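Local coordinates for protein nucleoporin nup120 (Schizosaccharomyces pombe, PDB 4GQ2) that serves as a structural component of the nuclear pore complex, one of the nucleoporins that can also act as docking partners for transport factors, at residues N81-I86 against N102-F107; Y58-Y63 against T73-I78. One frame throughout, in Å; residues are numbered along the deposited sequence.

How the contacts relate
Both contacts belong to one five-stranded sheet of the beta-propeller domain, in which strand 73-79 lies between strands 59-64 and 83-88, and 83-88 in turn pairs with 101-106. Contact 2 (58-63 with 73-78) is closed before contact 1 (81-86 with 102-107) opens along the chain, and their centres are about 11 Å apart. The inner strands join them directly: T85 N lies 3.0 Å from S77 O, a probable hydrogen bond, and L84 CD1 packs 3.6 Å from W76 CB. W76 thus lays its ring over strand 59-64 and packs its CB against L84 of contact 1. No ligand site is involved; the two pairings build one sheet strand by strand.

Contact 1 of 2, residues N81-I86 against N102-F107; sequences NRTLTI and NVKIHF
F107 brings its ring obliquely against L84, its CE1 atom 3.9 Å from L84 CB, while its backbone N-H points to R82 O. With CG anti to the carbonyl carbon (chi1 -71°), the ring drops to the face of the sheet that also carries L84, I86, V103 and I105. Farther along that face, I86 and I105 cross obliquely and meet tip to tip, CD1 to CD1 at 3.9 Å. V103 CG1 adds a looser touch to I86 CB.

The other face is more polar. T83 and H106 lie side by side as a non-hydrogen-bonded pair, pointing the same way, and the methyl CG2 of T83 comes within 3.6 Å of H106 ND1. T83 keeps OG1 in the crowded position between N and carbonyl carbon (chi1 62°), which frees CG2 for the imidazole and lets OG1 form a very short hydrogen bond of 2.5 Å to N81 OD1, on a lone pair of that amide oxygen. Both amide atoms of N81 are thus engaged, OD1 by T83 and ND2 by E54. T85 repeats the theme, its CG2 beside the aliphatic CE of K104.

Between the faces, five backbone bonds fasten the ladder. L84 and I105 exchange a reciprocal pair, I105 N to L84 O at 2.8 Å with a nearly straight 167° at the hydrogen; I86 and V103 form the second pair, and F107 N to R82 O ends the ladder. W26 stacks on H106 and Y139 meets F107 edge-to-face, while F148 packs on I86 and V103. The pairing is a regular antiparallel ladder of the kind from which propeller blades are built, and it lies within the beta-propeller domain of this protein.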
loop_
_atom_site.group_PDB
_atom_site.type_symbol
_atom_site.label_atom_id
_atom_site.label_comp_id
_atom_site.label_asym_id
_atom_site.label_seq_id
_atom_site.Cartn_x
_atom_site.Cartn_y
_atom_site.Cartn_z
ATOM N N ASN A 81 5.758 -0.389 -31.197
ATOM C CA ASN A 81 7.203 -0.530 -31.093
ATOM C C ASN A 81 7.662 -1.916 -31.561
ATOM O O ASN A 81 8.726 -2.395 -31.168
ATOM C CB ASN A 81 7.688 -0.222 -29.670
ATOM C CG ASN A 81 7.188 -1.226 -28.640
ATOM O OD1 ASN A 81 6.398 -2.120 -28.946
ATOM N ND2 ASN A 81 7.652 -1.079 -27.406
ATOM N N ARG A 82 6.844 -2.544 -32.408
ATOM C CA ARG A 82 7.134 -3.856 -33.008
ATOM C C ARG A 82 7.313 -4.946 -31.960
ATOM O O ARG A 82 8.237 -5.760 -32.045
ATOM C CB ARG A 82 8.358 -3.798 -33.937
ATOM C CG ARG A 82 8.248 -2.789 -35.069
ATOM C CD ARG A 82 9.519 -2.760 -35.901
ATOM N NE ARG A 82 9.836 -1.397 -36.328
ATOM C CZ ARG A 82 10.638 -1.079 -37.341
ATOM N NH1 ARG A 82 11.222 -2.023 -38.070
ATOM N NH2 ARG A 82 10.850 0.195 -37.632
ATOM N N THR A 83 6.423 -4.960 -30.970
ATOM C CA THR A 83 6.472 -5.971 -29.915
ATOM C C THR A 83 5.138 -6.688 -29.739
ATOM O O THR A 83 4.079 -6.146 -30.079
ATOM C CB THR A 83 6.871 -5.367 -28.551
ATOM O OG1 THR A 83 5.893 -4.396 -28.157
ATOM C CG2 THR A 83 8.269 -4.715 -28.608
ATOM N N LEU A 84 5.216 -7.913 -29.221
ATOM C CA LEU A 84 4.067 -8.651 -28.711
ATOM C C LEU A 84 4.418 -9.130 -27.302
ATOM O O LEU A 84 5.414 -9.831 -27.110
ATOM C CB LEU A 84 3.717 -9.818 -29.645
ATOM C CG LEU A 84 3.022 -11.135 -29.245
ATOM C CD1 LEU A 84 1.819 -10.987 -28.327
ATOM C CD2 LEU A 84 2.610 -11.878 -30.509
ATOM N N THR A 85 3.618 -8.724 -26.320
ATOM C CA THR A 85 3.849 -9.128 -24.935
ATOM C C THR A 85 2.822 -10.152 -24.502
ATOM O O THR A 85 1.668 -10.085 -24.918
ATOM C CB THR A 85 3.774 -7.941 -23.961
ATOM O OG1 THR A 85 2.431 -7.440 -23.926
ATOM C CG2 THR A 85 4.745 -6.831 -24.370
ATOM N N ILE A 86 3.250 -11.099 -23.672
ATOM C CA ILE A 86 2.350 -12.120 -23.141
ATOM C C ILE A 86 2.424 -12.178 -21.620
ATOM O O ILE A 86 3.494 -12.388 -21.051
ATOM C CB ILE A 86 2.665 -13.521 -23.707
ATOM C CG1 ILE A 86 2.699 -13.490 -25.235
ATOM C CG2 ILE A 86 1.647 -14.540 -23.210
ATOM C CD1 ILE A 86 3.490 -14.620 -25.860
ATOM N N ASN A 102 6.884 -12.361 -17.508
ATOM C CA ASN A 102 6.158 -12.253 -18.767
ATOM C C ASN A 102 7.142 -12.402 -19.926
ATOM O O ASN A 102 8.354 -12.487 -19.717
ATOM C CB ASN A 102 5.383 -10.928 -18.853
ATOM C CG ASN A 102 6.286 -9.729 -19.068
ATOM O OD1 ASN A 102 7.340 -9.610 -18.456
ATOM N ND2 ASN A 102 5.872 -8.836 -19.947
ATOM N N VAL A 103 6.627 -12.457 -21.146
ATOM C CA VAL A 103 7.502 -12.504 -22.309
ATOM C C VAL A 103 7.224 -11.354 -23.258
ATOM O O VAL A 103 6.077 -10.947 -23.435
ATOM C CB VAL A 103 7.557 -13.907 -23.003
ATOM C CG1 VAL A 103 6.447 -14.832 -22.534
ATOM C CG2 VAL A 103 7.592 -13.804 -24.527
ATOM N N LYS A 104 8.297 -10.802 -23.813
ATOM C CA LYS A 104 8.213 -9.745 -24.809
ATOM C C LYS A 104 8.956 -10.200 -26.065
ATOM O O LYS A 104 10.161 -10.479 -26.022
ATOM C CB LYS A 104 8.797 -8.442 -24.266
ATOM C CG LYS A 104 8.949 -7.337 -25.303
ATOM C CD LYS A 104 9.504 -6.056 -24.702
ATOM C CE LYS A 104 8.588 -5.499 -23.623
ATOM N NZ LYS A 104 8.978 -4.120 -23.234
ATOM N N ILE A 105 8.212 -10.273 -27.167
ATOM C CA ILE A 105 8.716 -10.765 -28.438
ATOM C C ILE A 105 8.844 -9.592 -29.392
ATOM O O ILE A 105 7.880 -8.868 -29.623
ATOM C CB ILE A 105 7.772 -11.839 -29.021
ATOM C CG1 ILE A 105 7.686 -13.023 -28.056
ATOM C CG2 ILE A 105 8.252 -12.305 -30.388
ATOM C CD1 ILE A 105 6.536 -13.979 -28.286
ATOM N N HIS A 106 10.041 -9.397 -29.932
ATOM C CA HIS A 106 10.298 -8.311 -30.878
ATOM C C HIS A 106 10.254 -8.823 -32.281
ATOM O O HIS A 106 10.688 -9.949 -32.559
ATOM C CB HIS A 106 11.653 -7.661 -30.633
ATOM C CG HIS A 106 11.841 -7.146 -29.232
ATOM N ND1 HIS A 106 11.639 -5.854 -28.903
ATOM C CD2 HIS A 106 12.241 -7.795 -28.065
ATOM C CE1 HIS A 106 11.893 -5.684 -27.593
ATOM N NE2 HIS A 106 12.259 -6.874 -27.080
ATOM N N PHE A 107 9.727 -7.979 -33.168
ATOM C CA PHE A 107 9.550 -8.287 -34.579
ATOM C C PHE A 107 10.243 -7.221 -35.419
ATOM O O PHE A 107 10.438 -6.101 -34.941
ATOM C CB PHE A 107 8.059 -8.316 -34.920
ATOM C CG PHE A 107 7.329 -9.495 -34.350
ATOM C CD1 PHE A 107 6.842 -9.469 -33.046
ATOM C CD2 PHE A 107 7.119 -10.636 -35.122
ATOM C CE1 PHE A 107 6.165 -10.558 -32.524
ATOM C CE2 PHE A 107 6.444 -11.733 -34.601
ATOM C CZ PHE A 107 5.967 -11.692 -33.302
#

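Contact 2 of 2, residues Y58-Y63 against T73-I78; sequences YDAGVY and TLRWSI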
loop_
_atom_site.group_PDB
_atom_site.type_symbol
_atom_site.label_atom_id
_atom_site.label_comp_id
_atom_site.label_asym_id
_atom_site.label_seq_id
_atom_site.Cartn_x
_atom_site.Cartn_y
_atom_site.Cartn_z
ATOM N N TYR A 58 -2.705 -1.673 -29.744
ATOM C CA TYR A 58 -3.754 -1.419 -30.743
ATOM C C TYR A 58 -4.576 -2.674 -31.041
ATOM O O TYR A 58 -5.560 -2.622 -31.789
ATOM C CB TYR A 58 -3.190 -0.795 -32.030
ATOM C CG TYR A 58 -2.056 -1.562 -32.667
ATOM C CD1 TYR A 58 -2.301 -2.612 -33.548
ATOM C CD2 TYR A 58 -0.734 -1.226 -32.399
ATOM C CE1 TYR A 58 -1.258 -3.313 -34.136
ATOM C CE2 TYR A 58 0.315 -1.916 -32.984
ATOM C CZ TYR A 58 0.050 -2.956 -33.849
ATOM O OH TYR A 58 1.099 -3.637 -34.417
ATOM N N ASP A 59 -4.162 -3.796 -30.454
ATOM C CA ASP A 59 -4.958 -5.022 -30.455
ATOM C C ASP A 59 -4.565 -5.888 -29.264
ATOM O O ASP A 59 -3.447 -5.789 -28.769
ATOM C CB ASP A 59 -4.788 -5.794 -31.765
ATOM C CG ASP A 59 -5.916 -6.778 -32.012
ATOM O OD1 ASP A 59 -6.949 -6.695 -31.316
ATOM O OD2 ASP A 59 -5.774 -7.640 -32.905
ATOM N N ALA A 60 -5.485 -6.734 -28.809
ATOM C CA ALA A 60 -5.268 -7.550 -27.613
ATOM C C ALA A 60 -6.349 -8.601 -27.470
ATOM O O ALA A 60 -7.450 -8.446 -28.005
ATOM C CB ALA A 60 -5.235 -6.672 -26.361
ATOM N N GLY A 61 -6.025 -9.662 -26.733
ATOM C CA GLY A 61 -6.979 -10.708 -26.409
ATOM C C GLY A 61 -6.408 -11.659 -25.379
ATOM O O GLY A 61 -5.231 -11.573 -25.032
ATOM N N VAL A 62 -7.249 -12.552 -24.863
ATOM C CA VAL A 62 -6.755 -13.613 -23.996
ATOM C C VAL A 62 -7.222 -14.967 -24.520
ATOM O O VAL A 62 -8.380 -15.135 -24.899
ATOM C CB VAL A 62 -7.048 -13.419 -22.462
ATOM C CG1 VAL A 62 -7.195 -11.953 -22.069
ATOM C CG2 VAL A 62 -8.247 -14.224 -21.996
ATOM N N TYR A 63 -6.289 -15.909 -24.548
ATOM C CA TYR A 63 -6.522 -17.255 -25.035
ATOM C C TYR A 63 -6.404 -18.248 -23.892
ATOM O O TYR A 63 -5.470 -18.178 -23.087
ATOM C CB TYR A 63 -5.499 -17.598 -26.123
ATOM C CG TYR A 63 -5.595 -19.013 -26.626
ATOM C CD1 TYR A 63 -6.608 -19.388 -27.508
ATOM C CD2 TYR A 63 -4.676 -19.985 -26.217
ATOM C CE1 TYR A 63 -6.705 -20.690 -27.975
ATOM C CE2 TYR A 63 -4.761 -21.288 -26.678
ATOM C CZ TYR A 63 -5.779 -21.636 -27.555
ATOM O OH TYR A 63 -5.879 -22.926 -28.022
ATOM N N THR A 73 -4.165 -19.377 -19.052
ATOM C CA THR A 73 -4.918 -18.282 -19.648
ATOM C C THR A 73 -3.962 -17.119 -19.884
ATOM O O THR A 73 -3.413 -16.547 -18.944
ATOM C CB THR A 73 -6.116 -17.867 -18.768
ATOM O OG1 THR A 73 -6.918 -19.018 -18.471
ATOM C CG2 THR A 73 -6.978 -16.848 -19.477
ATOM N N LEU A 74 -3.755 -16.795 -21.154
ATOM C CA LEU A 74 -2.702 -15.876 -21.552
ATOM C C LEU A 74 -3.237 -14.620 -22.208
ATOM O O LEU A 74 -4.094 -14.679 -23.087
ATOM C CB LEU A 74 -1.719 -16.579 -22.492
ATOM C CG LEU A 74 -1.034 -17.840 -21.947
ATOM C CD1 LEU A 74 -0.186 -18.483 -23.036
ATOM C CD2 LEU A 74 -0.195 -17.532 -20.705
ATOM N N ARG A 75 -2.714 -13.479 -21.782
ATOM C CA ARG A 75 -3.118 -12.218 -22.354
ATOM C C ARG A 75 -2.011 -11.649 -23.231
ATOM O O ARG A 75 -0.903 -11.378 -22.762
ATOM C CB ARG A 75 -3.528 -11.242 -21.247
ATOM C CG ARG A 75 -3.436 -9.769 -21.604
ATOM C CD ARG A 75 -4.488 -9.324 -22.606
ATOM N NE ARG A 75 -4.122 -8.002 -23.107
ATOM C CZ ARG A 75 -4.683 -6.865 -22.713
ATOM N NH1 ARG A 75 -5.677 -6.873 -21.831
ATOM N NH2 ARG A 75 -4.245 -5.713 -23.211
ATOM N N TRP A 76 -2.331 -11.485 -24.514
ATOM C CA TRP A 76 -1.398 -10.930 -25.485
ATOM C C TRP A 76 -1.774 -9.531 -25.829
ATOM O O TRP A 76 -2.952 -9.172 -25.823
ATOM C CB TRP A 76 -1.346 -11.776 -26.752
ATOM C CG TRP A 76 -2.668 -11.920 -27.474
ATOM C CD1 TRP A 76 -3.649 -12.882 -27.258
ATOM C CD2 TRP A 76 -3.189 -11.089 -28.571
ATOM N NE1 TRP A 76 -4.709 -12.707 -28.115
ATOM C CE2 TRP A 76 -4.500 -11.656 -28.928
ATOM C CE3 TRP A 76 -2.723 -9.982 -29.268
ATOM C CZ2 TRP A 76 -5.293 -11.111 -29.938
ATOM C CZ3 TRP A 76 -3.527 -9.441 -30.293
ATOM C CH2 TRP A 76 -4.780 -9.991 -30.616
ATOM N N SER A 77 -0.766 -8.720 -26.120
ATOM C CA SER A 77 -0.989 -7.355 -26.566
ATOM C C SER A 77 0.064 -7.048 -27.623
ATOM O O SER A 77 1.160 -7.624 -27.602
ATOM C CB SER A 77 -0.882 -6.379 -25.384
ATOM O OG SER A 77 -1.739 -6.765 -24.310
ATOM N N ILE A 78 -0.271 -6.162 -28.555
ATOM C CA ILE A 78 0.679 -5.737 -29.582
ATOM C C ILE A 78 0.798 -4.213 -29.648
ATOM O O ILE A 78 -0.194 -3.496 -29.528
ATOM C CB ILE A 78 0.368 -6.344 -30.973
ATOM C CG1 ILE A 78 -1.060 -5.997 -31.436
ATOM C CG2 ILE A 78 0.618 -7.849 -30.966
ATOM C CD1 ILE A 78 -1.387 -6.508 -32.830
#
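Backbone bonds come first. G61 and W76 bond reciprocally, as do Y63 and L74, where L74 N reaches Y63 O at 2.9 Å and 173°, the straightest of the set. At the other end Y58 N meets I78 O nearly along the C=O axis.

Aromatic contacts are the second kind. W76 holds CG in the crowded position between N and carbonyl carbon (chi1 59°), which lays its indole flat over the neighbouring strand: G61 N sits 3.3 Å above the plane, over the ring centre. Glycine lets the ring come this close, since a CB at G61 would clash with NE1. The carboxylate of D59 stands almost perpendicular at the far rim, OD2 in the ring plane and 3.4 Å from CH2; that oxygen also accepts a hydrogen bond from D114 N. I78 CG1 lies over the Y58 ring in a CH-pi contact, and I78 CD1 comes within 3.5 Å of Y58 CE1.

On the face of A60, V62, R75 and S77, R75 bends at chi2 (71°) and grips S77 OG side-on with NE and NH2, while A60 CB sits over the guanidinium face, 3.4 Å from NH2. NH2 also bonds to Y536 O, and NH1 to K539 O.

This hairpin of strands 59-64 and 73-79 has strand 83-88 beside it, strand 115-121 against W76 and I78, and strand 532-536 against V62 and T73.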